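Local coordinates for acylphosphatase (Bacillus subtilis, PDB 3BR8), which hydrolyses acyl phosphates to a carboxylate and inorganic phosphate, as a small single-domain enzyme of the acylphosphatase family, at residues 20-23 with 24-28. Residues are numbered along the deposited sequence; the frame is centred on the assembly and turned at random.
Sequences FVQM and EADKR
F20 and E24, one turn apart on helix 17-27 of the ferredoxin-like alpha+beta sandwich of acylphosphatases, illustrate how i to i+4 spacing lets one side chain serve two neighbours. E24 CG sits over a face of the phenyl ring in a CH-pi contact, 4.2 Å from its centroid and 3.8 Å from F20 CZ. F20 CG lies anti to the backbone N (chi1 167°), which carries the ring toward the next turn, where it meets E24 at a slant, the ring and carboxylate planes 46° apart. At the guanidinium edge of R28, the first residue to leave helical geometry, E24 OE1 accepts two in-plane hydrogen bonds of a side-on salt bridge: R28 NH2 meets its syn lone pair and R28 NE comes nearly along its C-O axis, both at 2.9 Å. Cut back to an alanine, E24 would probably leave the guanidinium without its carboxylate mate and the F20 ring without its CH-pi partner.

The tightly packed side is that of V21 and A25, buried against F56 of helix 50-62 and F86 of strand 86-88. M23, D26 and K27 make up the looser, solvent-exposed side. Q22 and D26 lie side by side, Q22 CG 4.0 Å from D26 OD2, and D26 N donates to Q22 O at 2.9 Å.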
# COMPACT_ATOMS: atom_id res chain seq x y z
N PHE A 20 7.90 -3.90 3.33
CA PHE A 20 6.87 -4.17 4.31
C PHE A 20 5.48 -4.20 3.68
O PHE A 20 4.69 -5.12 3.93
CB PHE A 20 6.92 -3.13 5.43
CG PHE A 20 5.72 -3.15 6.32
CD1 PHE A 20 5.51 -4.21 7.19
CD2 PHE A 20 4.78 -2.13 6.26
CE1 PHE A 20 4.39 -4.26 8.01
CE2 PHE A 20 3.66 -2.18 7.07
CZ PHE A 20 3.46 -3.24 7.94
N VAL A 21 5.18 -3.19 2.87
CA VAL A 21 3.88 -3.11 2.21
C VAL A 21 3.68 -4.33 1.30
O VAL A 21 2.60 -4.91 1.27
CB VAL A 21 3.75 -1.81 1.40
CG1 VAL A 21 2.51 -1.84 0.49
CG2 VAL A 21 3.69 -0.61 2.33
N GLN A 22 4.72 -4.71 0.57
CA GLN A 22 4.62 -5.88 -0.31
C GLN A 22 4.35 -7.18 0.46
O GLN A 22 3.53 -8.01 0.03
CB GLN A 22 5.88 -6.02 -1.15
CG GLN A 22 5.87 -7.16 -2.15
CD GLN A 22 7.20 -7.30 -2.80
OE1 GLN A 22 8.23 -7.33 -2.12
NE2 GLN A 22 7.22 -7.35 -4.13
N MET A 23 5.01 -7.37 1.60
CA MET A 23 4.76 -8.56 2.41
C MET A 23 3.34 -8.58 2.91
O MET A 23 2.70 -9.63 2.90
CB MET A 23 5.74 -8.69 3.59
CG MET A 23 7.22 -8.85 3.22
SD MET A 23 7.62 -10.21 2.09
CE MET A 23 7.67 -9.36 0.50
N GLU A 24 2.84 -7.42 3.34
CA GLU A 24 1.45 -7.35 3.81
C GLU A 24 0.47 -7.61 2.68
O GLU A 24 -0.53 -8.30 2.87
CB GLU A 24 1.18 -5.98 4.44
CG GLU A 24 1.67 -5.87 5.87
CD GLU A 24 0.99 -6.85 6.83
OE1 GLU A 24 -0.23 -7.12 6.74
OE2 GLU A 24 1.70 -7.31 7.73
N ALA A 25 0.72 -7.02 1.52
CA ALA A 25 -0.15 -7.22 0.37
C ALA A 25 -0.18 -8.68 -0.08
O ALA A 25 -1.26 -9.22 -0.35
CB ALA A 25 0.28 -6.34 -0.77
N ASP A 26 0.98 -9.33 -0.14
CA ASP A 26 1.01 -10.74 -0.51
C ASP A 26 0.32 -11.61 0.54
O ASP A 26 -0.45 -12.50 0.19
CB ASP A 26 2.44 -11.22 -0.73
CG ASP A 26 3.04 -10.76 -2.06
OD1 ASP A 26 2.30 -10.35 -2.98
OD2 ASP A 26 4.28 -10.86 -2.18
N LYS A 27 0.58 -11.34 1.82
CA LYS A 27 -0.10 -12.06 2.89
C LYS A 27 -1.61 -11.98 2.68
O LYS A 27 -2.31 -12.98 2.83
CB LYS A 27 0.27 -11.46 4.25
CG LYS A 27 -0.62 -11.94 5.39
CD LYS A 27 -0.22 -11.34 6.73
CE LYS A 27 -1.28 -11.61 7.78
NZ LYS A 27 -0.73 -11.37 9.13
N ARG A 28 -2.09 -10.79 2.35
CA ARG A 28 -3.52 -10.53 2.21
C ARG A 28 -4.06 -10.77 0.80
O ARG A 28 -5.21 -10.48 0.52
CB ARG A 28 -3.83 -9.12 2.73
CG ARG A 28 -3.41 -8.97 4.18
CD ARG A 28 -3.70 -7.59 4.79
NE ARG A 28 -2.97 -7.54 6.05
CZ ARG A 28 -3.39 -8.08 7.20
NH1 ARG A 28 -4.61 -8.62 7.31
NH2 ARG A 28 -2.57 -8.07 8.25